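Local coordinates for lipolytic enzyme (Clostridium thermocellum, PDB 2VPT), which is the catalytic domain of a cellulosomal family 3 carbohydrate esterase, a calcium-binding hydrolase of the SGNH superfamily that probably deacetylates xylan, at residues A[8-13]-A[26-31]; A[33-38]-A[190-195]; A[38-43]-A[198-203]; A[109-114]-A[121-126]. All coordinates share one frame; numbering follows the deposited sequence.

Contact 1: A[8-13]-A[26-31]; sequences IMPVGD and SYRTEL
Tyr-27 OH is hydrogen-bonded to a water and touched by Pro-10 CB. The water lies in the plane of the ring, at the edge, 2.7 Å from Tyr-27 OH, and reaches on to strand 5-12 with a weak bond to Val-11 O of 3.3 Å. Pro-10 CB approaches the same Tyr-27 OH to 3.6 Å. Tyr-27 gets there because chi1 of 66° sets its ring between the backbone N and the carbonyl carbon, swinging the hydroxyl out ahead of helix 28-37 toward the strand. Arg-28 comes in beside it: its CD touches Pro-10 CG at 3.9 Å, the chain crossing the proline at about a right angle, while its CG lies 4.3 Å above one face of the Tyr-27 ring, offset toward the rim. Beyond CD the chain bends, and the guanidinium group spends its N-H groups on carbonyl oxygens of Met-24, Thr-16 and Ser-50. Gly-12 and Asp-13 begin the Gly-Asp-Ser core of the GDSL motif, here followed by Cys-15, the serine being the probable nucleophile. Asp-13 OD1 caps the N of Cys-15, and OD2 bonds to Tyr-128. Across the contact there is no direct hydrogen bond; carbon packing and one bridging water join the strand to Tyr-27 and Arg-28, and the charge of Arg-28 is directed into backbone carbonyls that probably disperse it.

Contact 2: A[33-38]-A[190-195]; sequences RLLTQA and IWYKYT
The ring of Tyr-192 reaches helix 28-37 and touches Leu-34, Leu-35 and Ala-38. CG of Tyr-192 stands anti to the backbone N (chi1 -179°), which extends the ring straight out from its own helix. Leu-34 and the tyrosine cross obliquely, and the tightest approach is between Leu-34 CB and Tyr-192 CD1, 3.6 Å; farther back, Leu-34 CD1 reaches Tyr-192 CB at 4.0 Å. Leu-35 runs the other way, sliding past the tyrosine in the opposite direction until its CD2 methyl lies 3.9 Å from the same Tyr-192 CD1. Ala-38 takes the far end: its CB sits near the plane of the ring, at the edge, 3.7 Å from Tyr-192 OH. Helices 28-37 and 181-203 pack together on one face of the central sheet, one outer layer of the three-layer alpha/beta/alpha sandwich of SGNH hydrolases. On the sheet side of the tyrosine, Trp-191 turns inward to stack with Tyr-27 and Phe-88. Trp-191 O, which already accepts a weak bond from the N of Thr-195, also takes the hydroxyl of that residue: Thr-195 OG1 donates to Trp-191 O at 2.7 Å, from 44° above the carbonyl plane rather than along a lone pair. On the outer side Lys-193 forms a salt bridge with Glu-163, whose other carboxylate oxygen is hydrogen-bonded to the hydroxyl of Tyr-194.

Contact 3: A[38-43]-A[198-203]; sequences AGLSID and ILRALA. With CA (calcium ion), chain B.
Leu-40 makes all the close contacts from its segment, spreading its two methyls over the surface of helix 181-203. CD1 touches Leu-199 CB at 3.9 Å, the two leucines crossing at about a right angle. CD2 fits one turn farther along, 3.7 Å from Ala-203 CB, and also borders Arg-200, with 4.1 Å from Leu-40 CD2 to Arg-200 CA. The fork is thus set over the surface patch of Leu-199, Arg-200 and Ala-203. Only the aliphatic base of Arg-200 takes part; in one of its two conformers NH2 probably makes a salt bridge with Asp-197, one turn back on the same helix.

What presents Leu-40 is the turn before it. Gly-39, with phi of 93°, closes helix 28-37 in a Schellman motif, and the chain then continues toward strand 41-44. CG of Leu-40, anti to the carbonyl carbon (chi1 -64°), directs both methyls to the helix. Three residues on, Asp-43 OD1 binds the calcium ion at 2.3 Å. Two waters complete the shell together with four further atoms, among them Phe-44 O and carboxylate oxygens of Asp-57 and Asp-59. Strand 41-44 bonds in parallel to strand 5-12 through Ile-6 and Ile-8, and Leu-35 of helix 28-37 fills in under Leu-40, Ile-42 and Leu-199, so the contact lies where the end of helix 181-203 meets the edge of the sheet.

Contact 4: A[109-114]-A[121-126]; sequences NLIDQI and VTLFVA
Ile-111 meets the strand with every carbon of its side chain. Its CB lies 4.2 Å from Leu-123 CD2; from there CG2, anti to the backbone N, presses closer on the same methyl, with 3.8 Å between Ile-111 CG2 and Leu-123 CD2. CG1 takes the other branch and bridges two partners, Leu-123 CD2 at 4.0 Å and Val-125 CG2. At the tip, Ile-111 CD1 ends 4.1 Å from Val-125 CG2. One turn later Ile-114 repeats the theme: its CG2 packs on Val-121 CG1 at 3.9 Å, and its CD1 meets Leu-123 CD1 at 4.1 Å. Leu-123 is thereby held between the two isoleucines, one methyl for each, crossing both at about a right angle. The axes of helix segment 109-114 and strand 122-126 run nearly antiparallel (163°), 10.3 Å apart at closest approach, as expected where the chain turns back after the helix of a beta-alpha-beta crossover. Strand 122-126 lies between parallel strands 86-90 and 156-159. Helix 104-117 covers it beside helix 68-82, which touches Leu-110, Gln-113 and Ile-114, whereas the other face of the strand, with Thr-122 and Phe-124, is covered by helix 181-203.

Overall arrangement
Contacts 1, 2 and 3 lie on one face of the central sheet and contact 4 on the other. Helix 28-37 serves contacts 1 and 2, and helix 181-203 serves contacts 2 and 3, whose centres are 9 Å apart and which share Ala-38. Leu-35 CD2 packs on Leu-199 CD1 at 3.7 Å, and Trp-191 CD1 lies 3.5 Å from Tyr-27 CD1, tying contact 2 to its neighbours. Phe-124, on the opposite face of the contact 4 strand, links it to contact 2, its CE1 lying 3.6 Å from Thr-195 CG2. The calcium ion of contact 3 lies about 8 Å from the Pro-10 side chain of contact 1, whose strand leads to the probable catalytic serine.

Contact 1: A[8-13]-A[26-31]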
loop_
_atom_site.group_PDB
_atom_site.type_symbol
_atom_site.label_atom_id
_atom_site.label_comp_id
_atom_site.label_asym_id
_atom_site.label_seq_id
_atom_site.Cartn_x
_atom_site.Cartn_y
_atom_site.Cartn_z
ATOM N N ILE A 8 -17.267 7.248 -3.565
ATOM C CA ILE A 8 -16.384 7.276 -4.712
ATOM C C ILE A 8 -15.393 6.130 -4.589
ATOM O O ILE A 8 -14.734 6.000 -3.564
ATOM C CB ILE A 8 -15.592 8.594 -4.811
ATOM C CG1 ILE A 8 -16.540 9.804 -4.875
ATOM C CG2 ILE A 8 -14.675 8.530 -6.034
ATOM C CD1 ILE A 8 -15.850 11.171 -4.885
HETATM N N MSE A 9 -15.301 5.290 -5.619
HETATM C CA MSE A 9 -14.350 4.190 -5.630
HETATM C C MSE A 9 -13.188 4.512 -6.560
HETATM O O MSE A 9 -13.348 4.500 -7.787
HETATM C CB MSE A 9 -15.012 2.904 -6.090
HETATM C CG MSE A 9 -14.079 1.703 -5.955
HETATM SE SE MSE A 9 -14.849 0.075 -6.606
HETATM C CE MSE A 9 -15.442 -0.120 -5.608
ATOM N N PRO A 10 -12.006 4.790 -5.991
ATOM C CA PRO A 10 -10.815 4.941 -6.834
ATOM C C PRO A 10 -10.302 3.579 -7.284
ATOM O O PRO A 10 -9.931 2.765 -6.451
ATOM C CB PRO A 10 -9.800 5.630 -5.901
ATOM C CG PRO A 10 -10.584 6.055 -4.707
ATOM C CD PRO A 10 -11.688 5.061 -4.574
ATOM N N VAL A 11 -10.304 3.339 -8.590
ATOM C CA VAL A 11 -9.905 2.056 -9.169
ATOM C C VAL A 11 -8.678 2.303 -10.043
ATOM O O VAL A 11 -8.700 3.155 -10.925
ATOM C CB VAL A 11 -11.019 1.444 -10.034
ATOM C CG1 VAL A 11 -10.539 0.154 -10.679
ATOM C CG2 VAL A 11 -12.240 1.203 -9.214
ATOM N N GLY A 12 -7.597 1.565 -9.822
ATOM C CA GLY A 12 -6.443 1.743 -10.668
ATOM C C GLY A 12 -5.292 0.850 -10.303
ATOM O O GLY A 12 -5.472 -0.226 -9.691
ATOM N N ASP A 13 -4.107 1.316 -10.691
ATOM C CA ASP A 13 -2.857 0.583 -10.547
ATOM C C ASP A 13 -1.982 1.239 -9.477
ATOM O O ASP A 13 -2.517 1.779 -8.507
ATOM C CB ASP A 13 -2.186 0.431 -11.929
ATOM C CG ASP A 13 -1.954 1.745 -12.634
ATOM O OD1 ASP A 13 -1.806 2.804 -11.964
ATOM O OD2 ASP A 13 -1.922 1.732 -13.889
ATOM N N SER A 26 -1.420 8.468 -2.747
ATOM C CA SER A 26 -1.718 8.820 -4.117
ATOM C C SER A 26 -2.291 10.236 -4.190
ATOM O O SER A 26 -1.883 11.119 -3.418
ATOM C CB SER A 26 -2.664 7.733 -4.690
ATOM O OG SER A 26 -3.124 7.997 -6.000
ATOM N N TYR A 27 -3.193 10.463 -5.133
ATOM C CA TYR A 27 -3.895 11.726 -5.242
ATOM C C TYR A 27 -5.024 11.831 -4.222
ATOM O O TYR A 27 -5.676 12.868 -4.129
ATOM C CB TYR A 27 -4.454 11.900 -6.667
ATOM C CG TYR A 27 -5.531 10.903 -7.050
ATOM C CD1 TYR A 27 -6.860 11.150 -6.755
ATOM C CD2 TYR A 27 -5.216 9.708 -7.701
ATOM C CE1 TYR A 27 -7.854 10.251 -7.072
ATOM C CE2 TYR A 27 -6.212 8.786 -8.019
ATOM C CZ TYR A 27 -7.533 9.062 -7.702
ATOM O OH TYR A 27 -8.558 8.202 -8.012
ATOM N N ARG A 28 -5.303 10.737 -3.518
ATOM C CA ARG A 28 -6.459 10.677 -2.616
ATOM C C ARG A 28 -6.308 11.633 -1.432
ATOM O O ARG A 28 -7.283 12.246 -1.004
ATOM C CB ARG A 28 -6.707 9.236 -2.159
ATOM C CG ARG A 28 -7.174 8.343 -3.323
ATOM C CD ARG A 28 -7.167 6.873 -3.003
ATOM N NE ARG A 28 -5.832 6.287 -2.935
ATOM C CZ ARG A 28 -5.177 5.943 -1.824
ATOM N NH1 ARG A 28 -5.658 6.159 -0.602
ATOM N NH2 ARG A 28 -3.983 5.411 -1.945
ATOM N N THR A 29 -5.091 11.791 -0.935
ATOM C CA THR A 29 -4.850 12.678 0.235
ATOM C C THR A 29 -5.294 14.105 -0.084
ATOM O O THR A 29 -6.128 14.693 0.606
ATOM C CB THR A 29 -3.374 12.664 0.613
ATOM O OG1 THR A 29 -2.971 11.303 0.808
ATOM C CG2 THR A 29 -3.122 13.465 1.887
ATOM N N GLU A 30 -4.750 14.667 -1.152
ATOM C CA GLU A 30 -5.071 16.056 -1.499
ATOM C C GLU A 30 -6.488 16.183 -2.049
ATOM O O GLU A 30 -7.184 17.159 -1.777
ATOM C CB GLU A 30 -4.031 16.608 -2.462
ATOM C CG GLU A 30 -4.230 18.050 -2.919
ATOM C CD GLU A 30 -4.099 19.059 -1.801
ATOM O OE1 GLU A 30 -3.464 18.755 -0.765
ATOM O OE2 GLU A 30 -4.629 20.184 -1.975
ATOM N N LEU A 31 -6.947 15.213 -2.836
ATOM C CA LEU A 31 -8.274 15.351 -3.404
ATOM C C LEU A 31 -9.343 15.290 -2.317
ATOM O O LEU A 31 -10.333 16.024 -2.381
ATOM C CB LEU A 31 -8.541 14.294 -4.482
ATOM C CG LEU A 31 -9.871 14.422 -5.223
ATOM C CD1 LEU A 31 -9.997 15.778 -5.916
ATOM C CD2 LEU A 31 -9.997 13.303 -6.236
HETATM O O HOH W 1 -8.068 6.168 -9.698
#

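Contact 2: A[33-38]-A[190-195]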
loop_
_atom_site.group_PDB
_atom_site.type_symbol
_atom_site.label_atom_id
_atom_site.label_comp_id
_atom_site.label_asym_id
_atom_site.label_seq_id
_atom_site.Cartn_x
_atom_site.Cartn_y
_atom_site.Cartn_z
ATOM N N ARG A 33 -9.064 16.406 0.657
ATOM C CA ARG A 33 -9.035 17.766 1.219
ATOM C C ARG A 33 -9.827 18.727 0.355
ATOM O O ARG A 33 -10.685 19.459 0.854
ATOM C CB ARG A 33 -7.609 18.297 1.334
ATOM C CG ARG A 33 -6.762 17.611 2.387
ATOM C CD ARG A 33 -5.469 18.333 2.650
ATOM N NE ARG A 33 -5.700 19.609 3.334
ATOM C CZ ARG A 33 -4.745 20.392 3.843
ATOM N NH1 ARG A 33 -3.462 20.058 3.758
ATOM N NH2 ARG A 33 -5.086 21.529 4.438
ATOM N N LEU A 34 -9.541 18.735 -0.949
ATOM C CA LEU A 34 -10.170 19.718 -1.828
ATOM C C LEU A 34 -11.667 19.533 -1.887
ATOM O O LEU A 34 -12.414 20.509 -1.863
ATOM C CB LEU A 34 -9.580 19.640 -3.242
ATOM C CG LEU A 34 -8.107 19.987 -3.424
ATOM C CD1 LEU A 34 -7.577 19.594 -4.811
ATOM C CD2 LEU A 34 -7.854 21.478 -3.140
ATOM N N LEU A 35 -12.124 18.294 -1.974
ATOM C CA LEU A 35 -13.543 18.012 -2.072
ATOM C C LEU A 35 -14.268 18.350 -0.778
ATOM O O LEU A 35 -15.378 18.886 -0.807
ATOM C CB LEU A 35 -13.799 16.558 -2.468
ATOM C CG LEU A 35 -13.348 16.162 -3.871
ATOM C CD1 LEU A 35 -13.560 14.658 -4.041
ATOM C CD2 LEU A 35 -14.075 16.952 -4.949
ATOM N N THR A 36 -13.636 18.045 0.348
ATOM C CA THR A 36 -14.194 18.400 1.649
ATOM C C THR A 36 -14.253 19.919 1.814
ATOM O O THR A 36 -15.280 20.452 2.230
ATOM C CB THR A 36 -13.403 17.743 2.783
ATOM O OG1 THR A 36 -13.440 16.328 2.628
ATOM C CG2 THR A 36 -14.024 18.064 4.152
ATOM N N GLN A 37 -13.184 20.616 1.460
ATOM C CA GLN A 37 -13.184 22.088 1.501
ATOM C C GLN A 37 -14.278 22.702 0.633
ATOM O O GLN A 37 -14.817 23.777 0.957
ATOM C CB GLN A 37 -11.825 22.641 1.097
ATOM C CG GLN A 37 -10.747 22.393 2.111
ATOM C CD GLN A 37 -9.405 22.945 1.690
ATOM O OE1 GLN A 37 -8.689 23.558 2.494
ATOM N NE2 GLN A 37 -9.059 22.755 0.427
ATOM N N ALA A 38 -14.619 22.029 -0.467
ATOM C CA ALA A 38 -15.679 22.481 -1.358
ATOM C C ALA A 38 -17.073 22.263 -0.778
ATOM O O ALA A 38 -18.059 22.651 -1.393
ATOM C CB ALA A 38 -15.544 21.774 -2.719
ATOM N N ILE A 190 -6.098 18.304 -10.806
ATOM C CA ILE A 190 -6.715 18.047 -12.103
ATOM C C ILE A 190 -7.973 17.183 -11.930
ATOM O O ILE A 190 -9.001 17.455 -12.533
ATOM C CB ILE A 190 -5.719 17.433 -13.095
ATOM C CG1 ILE A 190 -4.520 18.369 -13.317
ATOM C CG2 ILE A 190 -6.412 17.116 -14.426
ATOM C CD1 ILE A 190 -3.333 17.717 -13.985
ATOM N N TRP A 191 -7.926 16.147 -11.086
ATOM C CA TRP A 191 -9.156 15.443 -10.769
ATOM C C TRP A 191 -10.231 16.423 -10.290
ATOM O O TRP A 191 -11.388 16.325 -10.695
ATOM C CB TRP A 191 -8.955 14.402 -9.661
ATOM C CG TRP A 191 -8.281 13.102 -10.078
ATOM C CD1 TRP A 191 -6.990 12.768 -9.862
ATOM C CD2 TRP A 191 -8.879 11.978 -10.755
ATOM N NE1 TRP A 191 -6.731 11.503 -10.356
ATOM C CE2 TRP A 191 -7.881 11.003 -10.899
ATOM C CE3 TRP A 191 -10.160 11.701 -11.239
ATOM C CZ2 TRP A 191 -8.121 9.769 -11.529
ATOM C CZ3 TRP A 191 -10.398 10.485 -11.863
ATOM C CH2 TRP A 191 -9.386 9.534 -11.990
ATOM N N TYR A 192 -9.862 17.329 -9.379
ATOM C CA TYR A 192 -10.820 18.300 -8.872
ATOM C C TYR A 192 -11.429 19.106 -10.021
ATOM O O TYR A 192 -12.640 19.208 -10.133
ATOM C CB TYR A 192 -10.160 19.205 -7.831
ATOM C CG TYR A 192 -11.106 20.229 -7.231
ATOM C CD1 TYR A 192 -11.807 19.955 -6.067
ATOM C CD2 TYR A 192 -11.306 21.457 -7.845
ATOM C CE1 TYR A 192 -12.667 20.885 -5.518
ATOM C CE2 TYR A 192 -12.153 22.395 -7.298
ATOM C CZ TYR A 192 -12.843 22.096 -6.151
ATOM O OH TYR A 192 -13.696 23.040 -5.605
ATOM N N LYS A 193 -10.568 19.665 -10.854
ATOM C CA LYS A 193 -11.017 20.458 -12.013
ATOM C C LYS A 193 -12.096 19.751 -12.829
ATOM O O LYS A 193 -13.123 20.331 -13.186
ATOM C CB LYS A 193 -9.813 20.814 -12.880
ATOM C CG LYS A 193 -10.149 21.468 -14.224
ATOM C CD LYS A 193 -8.889 21.804 -14.985
ATOM C CE LYS A 193 -9.227 22.274 -16.392
ATOM N NZ LYS A 193 -8.028 22.588 -17.175
ATOM N N TYR A 194 -11.850 18.482 -13.140
ATOM C CA TYR A 194 -12.729 17.731 -14.035
ATOM C C TYR A 194 -13.920 17.066 -13.353
ATOM O O TYR A 194 -14.859 16.655 -14.017
ATOM C CB TYR A 194 -11.906 16.700 -14.843
ATOM C CG TYR A 194 -11.080 17.332 -15.955
ATOM C CD1 TYR A 194 -11.610 17.486 -17.228
ATOM C CD2 TYR A 194 -9.779 17.754 -15.751
ATOM C CE1 TYR A 194 -10.883 18.068 -18.235
ATOM C CE2 TYR A 194 -9.032 18.350 -16.772
ATOM C CZ TYR A 194 -9.599 18.501 -18.017
ATOM O OH TYR A 194 -8.889 19.081 -19.056
ATOM N N THR A 195 -13.906 16.966 -12.016
ATOM C CA THR A 195 -14.992 16.285 -11.301
ATOM C C THR A 195 -15.919 17.160 -10.464
ATOM O O THR A 195 -17.038 16.760 -10.179
ATOM C CB THR A 195 -14.452 15.180 -10.351
ATOM O OG1 THR A 195 -13.673 15.778 -9.300
ATOM C CG2 THR A 195 -13.612 14.109 -11.131
#

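Contact 3: A[38-43]-A[198-203]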
loop_
_atom_site.group_PDB
_atom_site.type_symbol
_atom_site.label_atom_id
_atom_site.label_comp_id
_atom_site.label_asym_id
_atom_site.label_seq_id
_atom_site.Cartn_x
_atom_site.Cartn_y
_atom_site.Cartn_z
ATOM N N ALA A 38 -14.619 22.029 -0.467
ATOM C CA ALA A 38 -15.679 22.481 -1.358
ATOM C C ALA A 38 -17.073 22.263 -0.778
ATOM O O ALA A 38 -18.059 22.651 -1.393
ATOM C CB ALA A 38 -15.544 21.774 -2.719
ATOM N N GLY A 39 -17.166 21.630 0.389
ATOM C CA GLY A 39 -18.430 21.385 1.058
ATOM C C GLY A 39 -19.100 20.061 0.782
ATOM O O GLY A 39 -20.264 19.843 1.132
ATOM N N LEU A 40 -18.362 19.141 0.167
ATOM C CA LEU A 40 -18.888 17.838 -0.141
ATOM C C LEU A 40 -18.577 16.860 0.977
ATOM O O LEU A 40 -17.549 16.975 1.641
ATOM C CB LEU A 40 -18.287 17.318 -1.452
ATOM C CG LEU A 40 -18.655 18.134 -2.685
ATOM C CD1 LEU A 40 -17.842 17.639 -3.878
ATOM C CD2 LEU A 40 -20.142 18.049 -2.964
ATOM N N SER A 41 -19.491 15.923 1.170
ATOM C CA SER A 41 -19.311 14.783 2.060
ATOM C C SER A 41 -18.912 13.567 1.229
ATOM O O SER A 41 -19.729 13.011 0.514
ATOM C CB SER A 41 -20.603 14.486 2.802
ATOM O OG SER A 41 -20.432 13.399 3.676
ATOM N N ILE A 42 -17.642 13.182 1.326
ATOM C CA ILE A 42 -17.054 12.132 0.486
ATOM C C ILE A 42 -16.732 10.903 1.319
ATOM O O ILE A 42 -16.128 11.011 2.391
ATOM C CB ILE A 42 -15.748 12.643 -0.181
ATOM C CG1 ILE A 42 -16.033 13.873 -1.038
ATOM C CG2 ILE A 42 -15.084 11.539 -1.009
ATOM C CD1 ILE A 42 -17.075 13.684 -2.132
ATOM N N ASP A 43 -17.133 9.747 0.814
ATOM C CA ASP A 43 -16.727 8.455 1.346
ATOM C C ASP A 43 -15.973 7.729 0.226
ATOM O O ASP A 43 -16.568 7.264 -0.743
ATOM C CB ASP A 43 -17.963 7.664 1.782
ATOM C CG ASP A 43 -17.637 6.355 2.464
ATOM O OD1 ASP A 43 -16.443 6.068 2.736
ATOM O OD2 ASP A 43 -18.599 5.594 2.723
ATOM N N ILE A 198 -19.699 17.991 -11.574
ATOM C CA ILE A 198 -20.544 16.820 -11.598
ATOM C C ILE A 198 -20.818 16.311 -10.173
ATOM O O ILE A 198 -21.930 15.900 -9.842
ATOM C CB ILE A 198 -19.916 15.721 -12.489
ATOM C CG1 ILE A 198 -20.008 16.166 -13.969
ATOM C CG2 ILE A 198 -20.602 14.397 -12.240
ATOM C CD1 ILE A 198 -18.968 15.561 -14.917
ATOM N N LEU A 199 -19.792 16.331 -9.324
ATOM C CA LEU A 199 -19.960 15.887 -7.942
ATOM C C LEU A 199 -20.930 16.767 -7.166
ATOM O O LEU A 199 -21.775 16.248 -6.449
ATOM C CB LEU A 199 -18.612 15.802 -7.218
ATOM C CG LEU A 199 -17.673 14.696 -7.719
ATOM C CD1 LEU A 199 -16.320 14.796 -7.028
ATOM C CD2 LEU A 199 -18.280 13.299 -7.578
ATOM N N ARG A 200 -20.802 18.083 -7.324
ATOM C CA ARG A 200 -21.737 19.001 -6.674
ATOM C C ARG A 200 -23.172 18.746 -7.140
ATOM O O ARG A 200 -24.097 18.776 -6.334
ATOM C CB ARG A 200 -21.317 20.459 -6.890
ATOM C CG ARG A 200 -20.137 20.871 -6.025
ATOM C CD ARG A 200 -19.921 22.378 -5.995
ATOM N NE ARG A 200 -19.347 22.892 -7.240
ATOM C CZ ARG A 200 -18.274 23.682 -7.328
ATOM N NH1 ARG A 200 -17.604 24.076 -6.250
ATOM N NH2 ARG A 200 -17.855 24.079 -8.521
ATOM N N ALA A 201 -23.355 18.457 -8.429
ATOM C CA ALA A 201 -24.693 18.130 -8.947
ATOM C C ALA A 201 -25.242 16.844 -8.338
ATOM O O ALA A 201 -26.405 16.784 -7.941
ATOM C CB ALA A 201 -24.674 18.045 -10.463
ATOM N N LEU A 202 -24.407 15.808 -8.245
ATOM C CA LEU A 202 -24.817 14.553 -7.615
ATOM C C LEU A 202 -25.183 14.745 -6.140
ATOM O O LEU A 202 -26.109 14.103 -5.644
ATOM C CB LEU A 202 -23.706 13.491 -7.716
ATOM C CG LEU A 202 -23.449 12.851 -9.077
ATOM C CD1 LEU A 202 -22.209 11.953 -9.021
ATOM C CD2 LEU A 202 -24.653 12.057 -9.549
ATOM N N ALA A 203 -24.440 15.608 -5.447
ATOM C CA ALA A 203 -24.676 15.881 -4.029
ATOM C C ALA A 203 -25.929 16.724 -3.808
ATOM O O ALA A 203 -26.578 16.597 -2.772
ATOM C CB ALA A 203 -23.473 16.585 -3.416
HETATM CA CA CA B . -14.330 5.207 3.292
HETATM O O HOH W 2 -14.396 5.551 5.585
HETATM O O HOH W 3 -15.572 3.165 3.474
#

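Contact 4: A[109-114]-A[121-126]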
loop_
_atom_site.group_PDB
_atom_site.type_symbol
_atom_site.label_atom_id
_atom_site.label_comp_id
_atom_site.label_asym_id
_atom_site.label_seq_id
_atom_site.Cartn_x
_atom_site.Cartn_y
_atom_site.Cartn_z
ATOM N N ASN A 109 -13.981 -2.033 -23.346
ATOM C CA ASN A 109 -14.782 -3.115 -22.797
ATOM C C ASN A 109 -14.976 -3.002 -21.284
ATOM O O ASN A 109 -16.031 -3.340 -20.766
ATOM C CB ASN A 109 -14.177 -4.486 -23.151
ATOM C CG ASN A 109 -14.263 -4.797 -24.622
ATOM O OD1 ASN A 109 -15.030 -4.168 -25.364
ATOM N ND2 ASN A 109 -13.455 -5.751 -25.062
ATOM N N LEU A 110 -13.935 -2.556 -20.581
ATOM C CA LEU A 110 -14.038 -2.357 -19.139
ATOM C C LEU A 110 -15.049 -1.265 -18.784
ATOM O O LEU A 110 -15.813 -1.430 -17.850
ATOM C CB LEU A 110 -12.651 -2.053 -18.558
ATOM C CG LEU A 110 -12.612 -1.701 -17.063
ATOM C CD1 LEU A 110 -13.229 -2.810 -16.217
ATOM C CD2 LEU A 110 -11.170 -1.465 -16.654
ATOM N N ILE A 111 -15.063 -0.173 -19.539
ATOM C CA ILE A 111 -16.062 0.882 -19.343
ATOM C C ILE A 111 -17.465 0.303 -19.514
ATOM O O ILE A 111 -18.337 0.500 -18.681
ATOM C CB ILE A 111 -15.830 2.071 -20.310
ATOM C CG1 ILE A 111 -14.525 2.809 -19.938
ATOM C CG2 ILE A 111 -17.036 3.034 -20.314
ATOM C CD1 ILE A 111 -14.000 3.709 -21.036
ATOM N N ASP A 112 -17.667 -0.444 -20.597
ATOM C CA ASP A 112 -18.970 -1.067 -20.844
ATOM C C ASP A 112 -19.364 -1.999 -19.708
ATOM O O ASP A 112 -20.507 -2.007 -19.265
ATOM C CB ASP A 112 -18.969 -1.873 -22.148
ATOM C CG ASP A 112 -18.858 -1.003 -23.397
ATOM O OD1 ASP A 112 -18.946 0.237 -23.296
ATOM O OD2 ASP A 112 -18.678 -1.585 -24.492
ATOM N N GLN A 113 -18.398 -2.777 -19.233
ATOM C CA GLN A 113 -18.630 -3.721 -18.148
ATOM C C GLN A 113 -19.091 -3.040 -16.863
ATOM O O GLN A 113 -20.005 -3.498 -16.195
ATOM C CB GLN A 113 -17.352 -4.514 -17.878
ATOM C CG GLN A 113 -17.482 -5.545 -16.770
ATOM C CD GLN A 113 -16.159 -6.252 -16.485
ATOM O OE1 GLN A 113 -15.244 -6.215 -17.290
ATOM N NE2 GLN A 113 -16.063 -6.892 -15.335
ATOM N N ILE A 114 -18.443 -1.933 -16.520
ATOM C CA ILE A 114 -18.821 -1.168 -15.336
ATOM C C ILE A 114 -20.292 -0.743 -15.391
ATOM O O ILE A 114 -21.019 -0.920 -14.423
ATOM C CB ILE A 114 -17.874 0.050 -15.139
ATOM C CG1 ILE A 114 -16.476 -0.440 -14.724
ATOM C CG2 ILE A 114 -18.454 1.045 -14.115
ATOM C CD1 ILE A 114 -15.368 0.564 -14.880
ATOM N N VAL A 121 -24.189 4.366 -12.270
ATOM C CA VAL A 121 -22.936 4.922 -11.785
ATOM C C VAL A 121 -22.474 6.074 -12.677
ATOM O O VAL A 121 -22.831 6.166 -13.851
ATOM C CB VAL A 121 -21.850 3.824 -11.682
ATOM C CG1 VAL A 121 -21.190 3.544 -13.039
ATOM C CG2 VAL A 121 -20.797 4.214 -10.648
ATOM N N THR A 122 -21.696 6.976 -12.098
ATOM C CA THR A 122 -20.987 7.999 -12.838
ATOM C C THR A 122 -19.523 7.590 -12.885
ATOM O O THR A 122 -18.929 7.263 -11.852
ATOM C CB THR A 122 -21.166 9.373 -12.192
ATOM O OG1 THR A 122 -22.548 9.749 -12.298
ATOM C CG2 THR A 122 -20.298 10.442 -12.848
ATOM N N LEU A 123 -18.948 7.610 -14.081
ATOM C CA LEU A 123 -17.590 7.110 -14.309
ATOM C C LEU A 123 -16.683 8.194 -14.865
ATOM O O LEU A 123 -17.024 8.884 -15.821
ATOM C CB LEU A 123 -17.634 5.916 -15.277
ATOM C CG LEU A 123 -16.301 5.260 -15.658
ATOM C CD1 LEU A 123 -15.581 4.617 -14.467
ATOM C CD2 LEU A 123 -16.509 4.200 -16.754
ATOM N N PHE A 124 -15.528 8.353 -14.238
ATOM C CA PHE A 124 -14.449 9.199 -14.720
ATOM C C PHE A 124 -13.296 8.314 -15.136
ATOM O O PHE A 124 -12.935 7.387 -14.417
ATOM C CB PHE A 124 -14.000 10.167 -13.624
ATOM C CG PHE A 124 -15.027 11.202 -13.284
ATOM C CD1 PHE A 124 -15.097 12.360 -14.013
ATOM C CD2 PHE A 124 -15.953 11.000 -12.278
ATOM C CE1 PHE A 124 -16.040 13.324 -13.733
ATOM C CE2 PHE A 124 -16.913 11.968 -11.996
ATOM C CZ PHE A 124 -16.944 13.129 -12.728
ATOM N N VAL A 125 -12.736 8.603 -16.307
ATOM C CA VAL A 125 -11.623 7.847 -16.874
ATOM C C VAL A 125 -10.467 8.801 -17.113
ATOM O O VAL A 125 -10.624 9.784 -17.844
ATOM C CB VAL A 125 -12.025 7.158 -18.185
ATOM C CG1 VAL A 125 -10.820 6.414 -18.780
ATOM C CG2 VAL A 125 -13.198 6.190 -17.930
ATOM N N ALA A 126 -9.313 8.501 -16.519
ATOM C CA ALA A 126 -8.117 9.332 -16.620
ATOM C C ALA A 126 -7.070 8.797 -17.594
ATOM O O ALA A 126 -6.917 7.583 -17.754
ATOM C CB ALA A 126 -7.475 9.482 -15.250
#